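PDB 4PMH: pectinesterase, which hydrolyses the methyl esters of pectin, releasing methanol, and probably serves the weevil in digesting plant cell walls. Local coordinates for residues Asn184-Gln189 and Val211-Tyr216; Phe152-Pro157 and Val179-Asn184; Ala24-Gly29 and Lys263-Phe268; His191-Leu196 and Thr217-Glu222. All coordinates share one frame; numbering follows the deposited sequence.

Overall arrangement
The fold is a right-handed parallel beta-helix, and contacts 1, 2 and 4 join strands of successive coils. Among these three, contact 2 comes first along the chain and pairs strands 152-154 and 181-183. Contact 1 follows, sharing Asn-184, where strands 188-191 and 213-217 begin; contact 4 continues the same two coils into strands 194-196 and 220-223. The centres of contacts 1 and 2 lie about 10 Å apart, those of 1 and 4 about 15 Å. Contact 3 encloses all of these in sequence, its centre about 11 Å from that of contact 1: it ties helix 23-27, near the N-terminus, onto strand 267-270 of contact 1's sheet, while the others stack the coils themselves.

Contact 1: Asn184-Gln189 and Val211-Tyr216; sequences NSDQIQ and VERSYY
Asp-186 and Arg-213 meet through a side-on salt bridge beside the point where their strands begin to pair. CB of Asp-186 passes 3.7 Å from Val-211 O, and CG is anti to the backbone N (chi1 -171°), carried toward Arg-213; the carboxylate and guanidinium planes are 11° apart. OD1 carries two bonds: its anti lone pair takes the backbone N of Arg-213 at 2.8 Å, while its syn lone pair takes NE of the same arginine at 3.0 Å. OD2 uses its own syn lone pair for Arg-213 NH2, 2.9 Å away in a nearly straight bond (167°). Val-211 CG1 lies over one guanidinium face, toward the rim, and Arg-213 NH1 hydrogen-bonds to Leu-27 O. This grip sits at the entry to parallel strands of adjacent beta-helix coils, where Ile-188 N donates to Arg-213 O and Tyr-215 N to Ile-188 O at 2.8 Å. Ile-188 pairs with Ser-214 on one face of the sheet, Gln-189 with Tyr-215 on the other. Toward Asn-184 and Ser-185, Glu-212 reaches out in an extended chain; OE2 is bound by Gly-207 N, and a water 2.9 Å from Glu-212 OE2 also donates to Ser-185 O.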
loop_
_atom_site.group_PDB
_atom_site.type_symbol
_atom_site.label_atom_id
_atom_site.label_comp_id
_atom_site.label_asym_id
_atom_site.label_seq_id
_atom_site.Cartn_x
_atom_site.Cartn_y
_atom_site.Cartn_z
ATOM N N ASN A 184 0.372 8.375 4.581
ATOM C CA ASN A 184 1.364 9.457 4.486
ATOM C C ASN A 184 2.130 9.695 5.786
ATOM O O ASN A 184 3.004 10.565 5.833
ATOM C CB ASN A 184 0.625 10.730 4.093
ATOM C CG ASN A 184 1.540 11.896 3.799
ATOM O OD1 ASN A 184 1.556 12.873 4.542
ATOM N ND2 ASN A 184 2.256 11.839 2.684
ATOM N N SER A 185 1.831 8.922 6.822
ATOM C CA SER A 185 2.363 9.173 8.152
ATOM C C SER A 185 2.911 7.931 8.814
ATOM O O SER A 185 2.776 6.832 8.307
ATOM C CB SER A 185 1.256 9.709 9.051
ATOM O OG SER A 185 0.866 10.984 8.625
ATOM N N ASP A 186 3.494 8.143 9.983
ATOM C CA ASP A 186 4.214 7.112 10.722
ATOM C C ASP A 186 3.266 6.416 11.705
ATOM O O ASP A 186 2.304 7.017 12.180
ATOM C CB ASP A 186 5.388 7.781 11.465
ATOM C CG ASP A 186 6.367 6.778 12.107
ATOM O OD1 ASP A 186 6.687 5.737 11.507
ATOM O OD2 ASP A 186 6.843 7.071 13.223
ATOM N N GLN A 187 3.572 5.147 11.987
ATOM C CA GLN A 187 2.877 4.298 12.950
ATOM C C GLN A 187 1.440 3.967 12.594
ATOM O O GLN A 187 0.571 3.901 13.470
ATOM C CB GLN A 187 2.993 4.875 14.375
ATOM C CG GLN A 187 4.440 5.135 14.742
ATOM C CD GLN A 187 4.629 5.676 16.129
ATOM O OE1 GLN A 187 3.780 5.494 17.024
ATOM N NE2 GLN A 187 5.763 6.351 16.334
ATOM N N ILE A 188 1.201 3.721 11.312
ATOM C CA ILE A 188 -0.097 3.268 10.840
ATOM C C ILE A 188 -0.202 1.746 10.936
ATOM O O ILE A 188 0.721 1.010 10.565
ATOM C CB ILE A 188 -0.349 3.657 9.369
ATOM C CG1 ILE A 188 -0.013 5.121 9.124
ATOM C CG2 ILE A 188 -1.806 3.402 9.003
ATOM C CD1 ILE A 188 -0.584 6.079 10.136
ATOM N N GLN A 189 -1.339 1.268 11.409
ATOM C CA GLN A 189 -1.563 -0.147 11.566
ATOM C C GLN A 189 -2.830 -0.499 10.803
ATOM O O GLN A 189 -3.866 0.142 10.991
ATOM C CB GLN A 189 -1.736 -0.491 13.045
ATOM C CG GLN A 189 -0.562 -0.136 13.929
ATOM C CD GLN A 189 -0.894 -0.331 15.400
ATOM O OE1 GLN A 189 -1.221 0.617 16.100
ATOM N NE2 GLN A 189 -0.850 -1.568 15.863
ATOM N N VAL A 211 11.486 8.226 8.656
ATOM C CA VAL A 211 10.847 7.165 9.395
ATOM C C VAL A 211 9.329 7.275 9.183
ATOM O O VAL A 211 8.667 8.144 9.749
ATOM C CB VAL A 211 11.250 7.276 10.883
ATOM C CG1 VAL A 211 10.394 6.417 11.787
ATOM C CG2 VAL A 211 12.719 6.902 11.035
ATOM N N GLU A 212 8.795 6.412 8.328
ATOM C CA GLU A 212 7.367 6.415 7.964
ATOM C C GLU A 212 6.934 4.954 7.894
ATOM O O GLU A 212 6.987 4.331 6.840
ATOM C CB GLU A 212 7.122 7.122 6.621
ATOM C CG GLU A 212 5.650 7.423 6.343
ATOM C CD GLU A 212 5.382 7.991 4.949
ATOM O OE1 GLU A 212 6.318 8.477 4.287
ATOM O OE2 GLU A 212 4.231 7.933 4.487
ATOM N N ARG A 213 6.516 4.432 9.048
ATOM C CA ARG A 213 6.327 3.010 9.240
ATOM C C ARG A 213 4.848 2.624 9.261
ATOM O O ARG A 213 4.019 3.323 9.841
ATOM C CB ARG A 213 6.966 2.579 10.559
ATOM C CG ARG A 213 8.471 2.808 10.572
ATOM C CD ARG A 213 9.030 2.750 11.978
ATOM N NE ARG A 213 8.627 3.907 12.773
ATOM C CZ ARG A 213 9.222 4.298 13.906
ATOM N NH1 ARG A 213 10.266 3.627 14.405
ATOM N NH2 ARG A 213 8.777 5.384 14.536
ATOM N N SER A 214 4.544 1.509 8.620
ATOM C CA SER A 214 3.186 0.954 8.621
ATOM C C SER A 214 3.257 -0.549 8.771
ATOM O O SER A 214 4.229 -1.172 8.355
ATOM C CB SER A 214 2.380 1.363 7.370
ATOM O OG SER A 214 3.089 1.154 6.166
ATOM N N TYR A 215 2.233 -1.109 9.414
ATOM C CA TYR A 215 2.204 -2.511 9.764
ATOM C C TYR A 215 0.853 -3.075 9.372
ATOM O O TYR A 215 -0.188 -2.712 9.968
ATOM C CB TYR A 215 2.402 -2.688 11.266
ATOM C CG TYR A 215 2.911 -4.047 11.713
ATOM C CD1 TYR A 215 2.731 -5.194 10.959
ATOM C CD2 TYR A 215 3.565 -4.174 12.927
ATOM C CE1 TYR A 215 3.213 -6.427 11.386
ATOM C CE2 TYR A 215 4.036 -5.403 13.366
ATOM C CZ TYR A 215 3.850 -6.527 12.580
ATOM O OH TYR A 215 4.321 -7.754 13.010
ATOM N N TYR A 216 0.894 -3.948 8.380
ATOM C CA TYR A 216 -0.251 -4.666 7.851
ATOM C C TYR A 216 -0.260 -6.092 8.383
ATOM O O TYR A 216 0.674 -6.816 8.192
ATOM C CB TYR A 216 -0.161 -4.722 6.332
ATOM C CG TYR A 216 -0.245 -3.365 5.702
ATOM C CD1 TYR A 216 0.843 -2.485 5.717
ATOM C CD2 TYR A 216 -1.425 -2.939 5.114
ATOM C CE1 TYR A 216 0.744 -1.212 5.149
ATOM C CE2 TYR A 216 -1.533 -1.694 4.552
ATOM C CZ TYR A 216 -0.453 -0.830 4.575
ATOM O OH TYR A 216 -0.608 0.406 4.006
HETATM O O HOH W 1 6.066 10.999 5.664
HETATM O O HOH W 2 2.841 5.737 5.711
HETATM O O HOH W 3 3.061 4.390 7.529
#

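Contact 2: Phe152-Pro157 and Val179-Asn184; sequences FWVKAP and VALQTN
Strands 152-154 and 181-183 run parallel, 5° apart with axes 4.9 Å from each other, and four backbone bonds alternate between them, from Phe-152 N to Ala-180 O through to Asn-184 N to Val-154 O. They are neighbouring strands of one parallel sheet, from successive coils of the beta-helix, and residues in register share a face: Phe-152 with Leu-181 and Val-154 with Thr-183 on one, Trp-153 with Gln-182 on the other. On the first face Leu-181 CD1 lies 3.9 Å from Phe-152 CD1 and 4.2 Å from Val-154 CG2; Ile-161 and Ile-166 pack against this group. On the second, Trp-153 and Gln-182 run alongside each other, ring and amide planes 26° apart. Gln-182 CG is anti to the backbone N (chi1 177°) and the chain beyond is extended, which carries the amide out beside the indole. Ser-206 holds OE1 and Thr-150 NE2, fixing the amide's rotation. Gln-182 NE2 sits 3.5 Å above the indole plane, displaced toward the rim, 3.6 Å from Trp-153 CE2.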
loop_
_atom_site.group_PDB
_atom_site.type_symbol
_atom_site.label_atom_id
_atom_site.label_comp_id
_atom_site.label_asym_id
_atom_site.label_seq_id
_atom_site.Cartn_x
_atom_site.Cartn_y
_atom_site.Cartn_z
ATOM N N PHE A 152 -9.522 6.259 0.845
ATOM C CA PHE A 152 -9.220 6.422 2.273
ATOM C C PHE A 152 -7.780 6.972 2.401
ATOM O O PHE A 152 -6.808 6.283 2.085
ATOM C CB PHE A 152 -9.355 5.049 2.928
ATOM C CG PHE A 152 -9.616 5.058 4.413
ATOM C CD1 PHE A 152 -8.670 5.546 5.310
ATOM C CD2 PHE A 152 -10.760 4.448 4.922
ATOM C CE1 PHE A 152 -8.905 5.499 6.682
ATOM C CE2 PHE A 152 -10.993 4.380 6.287
ATOM C CZ PHE A 152 -10.053 4.905 7.172
ATOM N N TRP A 153 -7.652 8.218 2.873
ATOM C CA TRP A 153 -6.407 8.980 2.809
ATOM C C TRP A 153 -5.954 9.345 4.231
ATOM O O TRP A 153 -6.600 10.130 4.903
ATOM C CB TRP A 153 -6.640 10.251 1.991
ATOM C CG TRP A 153 -5.393 10.989 1.557
ATOM C CD1 TRP A 153 -4.131 10.891 2.082
ATOM C CD2 TRP A 153 -5.318 11.976 0.525
ATOM N NE1 TRP A 153 -3.273 11.739 1.425
ATOM C CE2 TRP A 153 -3.982 12.421 0.466
ATOM C CE3 TRP A 153 -6.251 12.511 -0.373
ATOM C CZ2 TRP A 153 -3.553 13.364 -0.458
ATOM C CZ3 TRP A 153 -5.830 13.463 -1.283
ATOM C CH2 TRP A 153 -4.490 13.877 -1.327
ATOM N N VAL A 154 -4.851 8.753 4.682
ATOM C CA VAL A 154 -4.390 8.921 6.060
ATOM C C VAL A 154 -3.142 9.795 6.070
ATOM O O VAL A 154 -2.096 9.375 5.577
ATOM C CB VAL A 154 -4.047 7.568 6.706
ATOM C CG1 VAL A 154 -3.614 7.756 8.155
ATOM C CG2 VAL A 154 -5.220 6.617 6.616
ATOM N N LYS A 155 -3.277 11.001 6.625
ATOM C CA LYS A 155 -2.180 11.937 6.851
ATOM C C LYS A 155 -1.904 12.187 8.331
ATOM O O LYS A 155 -1.281 13.180 8.653
ATOM C CB LYS A 155 -2.498 13.286 6.183
ATOM C CG LYS A 155 -2.491 13.216 4.671
ATOM C CD LYS A 155 -2.908 14.530 4.019
ATOM C CE LYS A 155 -1.734 15.475 3.795
ATOM N NZ LYS A 155 -0.895 15.093 2.627
ATOM N N ALA A 156 -2.376 11.326 9.227
ATOM C CA ALA A 156 -2.093 11.464 10.643
ATOM C C ALA A 156 -1.352 10.227 11.110
ATOM O O ALA A 156 -1.595 9.133 10.609
ATOM C CB ALA A 156 -3.384 11.625 11.445
ATOM N N PRO A 157 -0.439 10.393 12.078
ATOM C CA PRO A 157 0.235 9.235 12.667
ATOM C C PRO A 157 -0.674 8.440 13.583
ATOM O O PRO A 157 -1.688 8.942 14.026
ATOM C CB PRO A 157 1.389 9.854 13.474
ATOM C CG PRO A 157 0.975 11.250 13.745
ATOM C CD PRO A 157 0.066 11.674 12.615
ATOM N N VAL A 179 -6.401 4.792 -6.396
ATOM C CA VAL A 179 -5.907 4.405 -5.093
ATOM C C VAL A 179 -7.068 4.110 -4.149
ATOM O O VAL A 179 -8.019 4.867 -4.062
ATOM C CB VAL A 179 -4.993 5.497 -4.469
ATOM C CG1 VAL A 179 -4.551 5.096 -3.055
ATOM C CG2 VAL A 179 -3.779 5.736 -5.352
ATOM N N ALA A 180 -6.954 3.005 -3.434
ATOM C CA ALA A 180 -7.927 2.649 -2.411
ATOM C C ALA A 180 -7.498 3.234 -1.090
ATOM O O ALA A 180 -8.206 4.066 -0.533
ATOM C CB ALA A 180 -8.108 1.139 -2.304
ATOM N N LEU A 181 -6.341 2.801 -0.590
ATOM C CA LEU A 181 -5.759 3.346 0.630
ATOM C C LEU A 181 -4.431 4.045 0.329
ATOM O O LEU A 181 -3.586 3.527 -0.438
ATOM C CB LEU A 181 -5.549 2.227 1.658
ATOM C CG LEU A 181 -4.876 2.552 2.979
ATOM C CD1 LEU A 181 -5.744 3.531 3.759
ATOM C CD2 LEU A 181 -4.587 1.329 3.848
ATOM N N GLN A 182 -4.256 5.223 0.932
ATOM C CA GLN A 182 -2.982 5.941 0.912
ATOM C C GLN A 182 -2.562 6.311 2.322
ATOM O O GLN A 182 -3.322 6.979 3.029
ATOM C CB GLN A 182 -3.062 7.236 0.102
ATOM C CG GLN A 182 -1.746 8.005 0.149
ATOM C CD GLN A 182 -1.772 9.351 -0.539
ATOM O OE1 GLN A 182 -0.850 10.161 -0.361
ATOM N NE2 GLN A 182 -2.799 9.592 -1.345
ATOM N N THR A 183 -1.342 5.927 2.704
ATOM C CA THR A 183 -0.790 6.309 4.021
ATOM C C THR A 183 0.387 7.284 3.815
ATOM O O THR A 183 1.270 7.048 2.979
ATOM C CB THR A 183 -0.351 5.079 4.879
ATOM O OG1 THR A 183 0.865 4.537 4.380
ATOM C CG2 THR A 183 -1.412 3.983 4.907
ATOM N N ASN A 184 0.372 8.375 4.581
ATOM C CA ASN A 184 1.364 9.457 4.486
ATOM C C ASN A 184 2.130 9.695 5.786
ATOM O O ASN A 184 3.004 10.565 5.833
ATOM C CB ASN A 184 0.625 10.730 4.093
ATOM C CG ASN A 184 1.540 11.896 3.799
ATOM O OD1 ASN A 184 1.556 12.873 4.542
ATOM N ND2 ASN A 184 2.256 11.839 2.684
#

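Contact 3: Ala24-Gly29 and Lys263-Phe268; sequences ATYLQG and KMYGYF
An aromatic cluster of Tyr-26, Tyr-265 and Phe-268 joins the short helix 23-27, near the N-terminus, to the start of strand 267-270. Tyr-26 is the middle of the three, both ring faces occupied. Over one face, Phe-268 CB makes a CH-pi contact 3.4 Å from the Tyr-26 ring centroid, almost exactly on the ring normal. Phe-268 CG, anti to the backbone N (chi1 -173°), stays over that face, but the ring is slid aside, nearly parallel to that of Tyr-26 and barely overlapping it; Phe-268 CD1 comes to 3.4 Å from Tyr-26 CE1. Over the opposite face Tyr-265 brings its edge in, a T-shaped pair with centroids 4.9 Å apart and planes at 64°, CD1 above the centre of the Tyr-26 ring. The helix thereby packs on the outside of the beta-helix, on a parallel sheet whose strand 311-315 also meets Tyr-26, through Ile-313 and a hydrogen bond between Tyr-26 OH and Gln-311 OE1. Thr-25 O lies over the centre of the Tyr-265 ring, 3.5 Å above its plane. Gln-28 slips past Tyr-265 in the opposite direction, its CD 3.6 Å from Tyr-265 CD2; Gln-28 NE2 hydrogen-bonds Tyr-26 O, at 3.0 Å, and Ser-233 OG.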
loop_
_atom_site.group_PDB
_atom_site.type_symbol
_atom_site.label_atom_id
_atom_site.label_comp_id
_atom_site.label_asym_id
_atom_site.label_seq_id
_atom_site.Cartn_x
_atom_site.Cartn_y
_atom_site.Cartn_z
ATOM N N ALA A 24 11.154 -6.886 13.716
ATOM C CA ALA A 24 11.780 -6.013 14.703
ATOM C C ALA A 24 12.715 -4.991 14.059
ATOM O O ALA A 24 12.857 -3.860 14.486
ATOM C CB ALA A 24 12.547 -6.855 15.716
ATOM N N THR A 25 13.369 -5.436 13.019
ATOM C CA THR A 25 14.347 -4.669 12.344
ATOM C C THR A 25 13.674 -3.573 11.485
ATOM O O THR A 25 14.038 -2.387 11.561
ATOM C CB THR A 25 15.237 -5.694 11.625
ATOM O OG1 THR A 25 16.466 -5.850 12.364
ATOM C CG2 THR A 25 15.480 -5.363 10.267
ATOM N N TYR A 26 12.651 -3.955 10.729
ATOM C CA TYR A 26 11.844 -2.986 9.954
ATOM C C TYR A 26 11.061 -1.978 10.830
ATOM O O TYR A 26 10.806 -0.830 10.427
ATOM C CB TYR A 26 10.918 -3.761 8.990
ATOM C CG TYR A 26 11.548 -4.122 7.672
ATOM C CD1 TYR A 26 12.330 -5.267 7.520
ATOM C CD2 TYR A 26 11.336 -3.331 6.547
ATOM C CE1 TYR A 26 12.913 -5.584 6.310
ATOM C CE2 TYR A 26 11.918 -3.640 5.337
ATOM C CZ TYR A 26 12.704 -4.766 5.225
ATOM O OH TYR A 26 13.259 -5.064 4.017
ATOM N N LEU A 27 10.693 -2.394 12.041
ATOM C CA LEU A 27 9.975 -1.547 12.973
ATOM C C LEU A 27 10.837 -0.406 13.518
ATOM O O LEU A 27 10.307 0.631 13.921
ATOM C CB LEU A 27 9.408 -2.378 14.140
ATOM C CG LEU A 27 8.131 -3.181 13.903
ATOM C CD1 LEU A 27 7.935 -4.188 15.042
ATOM C CD2 LEU A 27 6.926 -2.266 13.754
ATOM N N GLN A 28 12.154 -0.601 13.544
ATOM C CA GLN A 28 13.084 0.473 13.852
ATOM C C GLN A 28 12.763 1.122 15.194
ATOM O O GLN A 28 12.769 2.325 15.326
ATOM C CB GLN A 28 13.069 1.519 12.724
ATOM C CG GLN A 28 13.575 1.014 11.389
ATOM C CD GLN A 28 13.214 1.954 10.244
ATOM O OE1 GLN A 28 13.823 3.011 10.089
ATOM N NE2 GLN A 28 12.219 1.574 9.438
ATOM N N GLY A 29 12.446 0.309 16.188
ATOM C CA GLY A 29 12.176 0.808 17.535
ATOM C C GLY A 29 10.708 1.065 17.820
ATOM O O GLY A 29 10.318 1.188 18.987
ATOM N N LYS A 263 17.396 4.902 2.661
ATOM C CA LYS A 263 16.508 4.160 3.554
ATOM C C LYS A 263 16.800 2.667 3.411
ATOM O O LYS A 263 16.675 2.102 2.328
ATOM C CB LYS A 263 15.032 4.475 3.223
ATOM C CG LYS A 263 14.045 4.120 4.327
ATOM C CD LYS A 263 12.580 4.379 3.946
ATOM C CE LYS A 263 12.144 5.812 4.147
ATOM N NZ LYS A 263 10.663 5.965 4.238
ATOM N N MET A 264 17.175 2.040 4.525
ATOM C CA MET A 264 17.457 0.617 4.585
ATOM C C MET A 264 16.197 -0.241 4.450
ATOM O O MET A 264 16.212 -1.306 3.832
ATOM C CB MET A 264 18.099 0.286 5.946
ATOM C CG MET A 264 19.522 -0.241 5.913
ATOM S SD MET A 264 19.832 -1.266 7.376
ATOM C CE MET A 264 20.236 -2.849 6.647
ATOM N N TYR A 265 15.138 0.206 5.110
ATOM C CA TYR A 265 13.913 -0.560 5.263
ATOM C C TYR A 265 12.785 -0.023 4.395
ATOM O O TYR A 265 12.149 0.975 4.738
ATOM C CB TYR A 265 13.495 -0.564 6.743
ATOM C CG TYR A 265 14.594 -1.126 7.622
ATOM C CD1 TYR A 265 14.920 -2.460 7.556
ATOM C CD2 TYR A 265 15.341 -0.306 8.456
ATOM C CE1 TYR A 265 15.946 -2.992 8.336
ATOM C CE2 TYR A 265 16.366 -0.822 9.233
ATOM C CZ TYR A 265 16.664 -2.161 9.165
ATOM O OH TYR A 265 17.686 -2.690 9.923
ATOM N N GLY A 266 12.529 -0.717 3.284
ATOM C CA GLY A 266 11.371 -0.438 2.446
ATOM C C GLY A 266 10.246 -1.374 2.820
ATOM O O GLY A 266 9.693 -1.288 3.920
ATOM N N TYR A 267 9.923 -2.295 1.922
ATOM C CA TYR A 267 8.795 -3.204 2.117
ATOM C C TYR A 267 9.285 -4.578 2.616
ATOM O O TYR A 267 10.254 -5.118 2.113
ATOM C CB TYR A 267 7.997 -3.321 0.816
ATOM C CG TYR A 267 7.229 -2.086 0.386
ATOM C CD1 TYR A 267 6.957 -1.040 1.268
ATOM C CD2 TYR A 267 6.727 -1.981 -0.926
ATOM C CE1 TYR A 267 6.208 0.069 0.873
ATOM C CE2 TYR A 267 5.984 -0.887 -1.319
ATOM C CZ TYR A 267 5.741 0.146 -0.422
ATOM O OH TYR A 267 4.992 1.219 -0.815
ATOM N N PHE A 268 8.627 -5.105 3.641
ATOM C CA PHE A 268 8.918 -6.425 4.189
ATOM C C PHE A 268 7.648 -7.266 4.167
ATOM O O PHE A 268 6.650 -6.948 4.854
ATOM C CB PHE A 268 9.426 -6.288 5.619
ATOM C CG PHE A 268 9.915 -7.565 6.226
ATOM C CD1 PHE A 268 10.923 -8.302 5.647
ATOM C CD2 PHE A 268 9.381 -8.002 7.410
ATOM C CE1 PHE A 268 11.379 -9.474 6.237
ATOM C CE2 PHE A 268 9.836 -9.159 8.020
ATOM C CZ PHE A 268 10.826 -9.897 7.435
HETATM O O HOH W 4 15.067 2.726 6.888
#

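Contact 4: His191-Leu196 and Thr217-Glu222; sequences HNARLL and TNTYIE
His-191 and Thr-217 head the polar contacts: with CG of His-191 anti to the backbone N (chi1 178°), the ring is brought beside Thr-217, where ND1 of the histidine and OG1 of the threonine are hydrogen-bonded at 2.7 Å, the hydroxyl meeting the edge of the imidazole near its plane. Thr-219 OG1 serves both segments, accepting from Ala-193 N at 3.2 Å and donating to Thr-217 O at 2.8 Å, where the hydroxyl lies above the carbonyl plane. Thr-217 O also takes Asn-192 N, so two donors grip it. Among backbone bonds, Tyr-220 N reaches Ala-193 O, Leu-195 N reaches Tyr-220 O at 2.7 Å, and Glu-222 N reaches Leu-195 O. A water links Ala-193 O to Asn-218 O at the bend between strands. Apolar contacts fall on both faces: Leu-195 CD1 lies 4.0 Å from Ile-221 CG1, with Leu-202 touching both residues, whereas Leu-196 CD2 meets the edge of the Tyr-220 ring at CE2, 3.8 Å away. Such in-register parallel pairing of strands from successive coils is typical of the pectinesterase beta-helix.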
loop_
_atom_site.group_PDB
_atom_site.type_symbol
_atom_site.label_atom_id
_atom_site.label_comp_id
_atom_site.label_asym_id
_atom_site.label_seq_id
_atom_site.Cartn_x
_atom_site.Cartn_y
_atom_site.Cartn_z
ATOM N N HIS A 191 -5.220 -3.813 10.063
ATOM C CA HIS A 191 -5.387 -5.156 10.600
ATOM C C HIS A 191 -6.718 -5.751 10.184
ATOM O O HIS A 191 -7.761 -5.135 10.388
ATOM C CB HIS A 191 -5.254 -5.123 12.112
ATOM C CG HIS A 191 -5.462 -6.447 12.778
ATOM N ND1 HIS A 191 -4.676 -7.548 12.515
ATOM C CD2 HIS A 191 -6.328 -6.829 13.748
ATOM C CE1 HIS A 191 -5.074 -8.562 13.265
ATOM N NE2 HIS A 191 -6.072 -8.152 14.026
ATOM N N ASN A 192 -6.685 -6.946 9.600
ATOM C CA ASN A 192 -7.908 -7.644 9.229
ATOM C C ASN A 192 -8.747 -6.828 8.240
ATOM O O ASN A 192 -9.933 -6.640 8.419
ATOM C CB ASN A 192 -8.724 -8.010 10.479
ATOM C CG ASN A 192 -9.849 -8.995 10.177
ATOM O OD1 ASN A 192 -9.707 -9.907 9.345
ATOM N ND2 ASN A 192 -10.986 -8.810 10.845
ATOM N N ALA A 193 -8.110 -6.357 7.184
ATOM C CA ALA A 193 -8.765 -5.499 6.221
ATOM C C ALA A 193 -8.654 -6.087 4.842
ATOM O O ALA A 193 -7.908 -7.057 4.611
ATOM C CB ALA A 193 -8.136 -4.104 6.260
ATOM N N ARG A 194 -9.419 -5.503 3.923
ATOM C CA ARG A 194 -9.436 -5.911 2.535
ATOM C C ARG A 194 -9.273 -4.626 1.701
ATOM O O ARG A 194 -10.049 -3.685 1.860
ATOM C CB ARG A 194 -10.777 -6.618 2.211
ATOM C CG ARG A 194 -11.093 -7.872 3.044
ATOM C CD ARG A 194 -12.474 -8.483 2.766
ATOM N NE ARG A 194 -12.681 -8.809 1.349
ATOM C CZ ARG A 194 -13.526 -8.195 0.504
ATOM N NH1 ARG A 194 -14.325 -7.196 0.882
ATOM N NH2 ARG A 194 -13.579 -8.598 -0.767
ATOM N N LEU A 195 -8.259 -4.584 0.849
ATOM C CA LEU A 195 -7.920 -3.410 0.073
ATOM C C LEU A 195 -8.013 -3.806 -1.406
ATOM O O LEU A 195 -7.286 -4.692 -1.849
ATOM C CB LEU A 195 -6.511 -2.905 0.476
ATOM C CG LEU A 195 -6.282 -2.684 1.983
ATOM C CD1 LEU A 195 -4.818 -2.399 2.265
ATOM C CD2 LEU A 195 -7.159 -1.550 2.500
ATOM N N LEU A 196 -8.942 -3.186 -2.152
ATOM C CA LEU A 196 -9.359 -3.695 -3.453
ATOM C C LEU A 196 -9.214 -2.654 -4.561
ATOM O O LEU A 196 -9.668 -1.532 -4.444
ATOM C CB LEU A 196 -10.823 -4.157 -3.422
ATOM C CG LEU A 196 -11.356 -4.930 -2.201
ATOM C CD1 LEU A 196 -12.862 -5.128 -2.309
ATOM C CD2 LEU A 196 -10.650 -6.259 -2.007
ATOM N N THR A 217 -1.344 -6.483 9.033
ATOM C CA THR A 217 -1.517 -7.830 9.542
ATOM C C THR A 217 -2.853 -8.375 9.093
ATOM O O THR A 217 -3.847 -7.646 9.073
ATOM C CB THR A 217 -1.472 -7.857 11.084
ATOM O OG1 THR A 217 -2.244 -6.776 11.602
ATOM C CG2 THR A 217 -0.058 -7.709 11.561
ATOM N N ASN A 218 -2.867 -9.657 8.726
ATOM C CA ASN A 218 -4.079 -10.361 8.368
ATOM C C ASN A 218 -4.928 -9.622 7.358
ATOM O O ASN A 218 -6.116 -9.553 7.486
ATOM C CB ASN A 218 -4.872 -10.687 9.626
ATOM C CG ASN A 218 -4.052 -11.475 10.623
ATOM O OD1 ASN A 218 -3.160 -10.940 11.282
ATOM N ND2 ASN A 218 -4.317 -12.758 10.709
ATOM N N THR A 219 -4.284 -9.107 6.325
ATOM C CA THR A 219 -4.928 -8.216 5.393
ATOM C C THR A 219 -4.793 -8.743 3.954
ATOM O O THR A 219 -3.749 -9.302 3.557
ATOM C CB THR A 219 -4.371 -6.791 5.604
ATOM O OG1 THR A 219 -4.886 -6.280 6.845
ATOM C CG2 THR A 219 -4.749 -5.836 4.460
ATOM N N TYR A 220 -5.883 -8.559 3.208
ATOM C CA TYR A 220 -6.060 -9.015 1.839
ATOM C C TYR A 220 -5.975 -7.807 0.894
ATOM O O TYR A 220 -6.704 -6.820 1.059
ATOM C CB TYR A 220 -7.448 -9.678 1.681
ATOM C CG TYR A 220 -7.789 -10.074 0.259
ATOM C CD1 TYR A 220 -7.359 -11.297 -0.271
ATOM C CD2 TYR A 220 -8.523 -9.222 -0.573
ATOM C CE1 TYR A 220 -7.672 -11.665 -1.571
ATOM C CE2 TYR A 220 -8.829 -9.582 -1.887
ATOM C CZ TYR A 220 -8.407 -10.797 -2.379
ATOM O OH TYR A 220 -8.684 -11.146 -3.681
ATOM N N ILE A 221 -5.105 -7.901 -0.098
ATOM C CA ILE A 221 -4.836 -6.807 -0.988
ATOM C C ILE A 221 -4.848 -7.322 -2.429
ATOM O O ILE A 221 -4.117 -8.269 -2.751
ATOM C CB ILE A 221 -3.449 -6.158 -0.685
ATOM C CG1 ILE A 221 -3.316 -5.819 0.800
ATOM C CG2 ILE A 221 -3.230 -4.918 -1.546
ATOM C CD1 ILE A 221 -1.913 -5.495 1.232
ATOM N N GLU A 222 -5.660 -6.703 -3.290
ATOM C CA GLU A 222 -5.725 -7.125 -4.681
ATOM C C GLU A 222 -5.546 -5.995 -5.665
ATOM O O GLU A 222 -5.840 -4.848 -5.376
ATOM C CB GLU A 222 -7.027 -7.904 -5.005
ATOM C CG GLU A 222 -8.335 -7.181 -4.773
ATOM C CD GLU A 222 -9.588 -7.999 -5.166
ATOM O OE1 GLU A 222 -10.499 -7.373 -5.745
ATOM O OE2 GLU A 222 -9.679 -9.229 -4.899
HETATM O O HOH W 5 -8.758 -9.792 5.691
#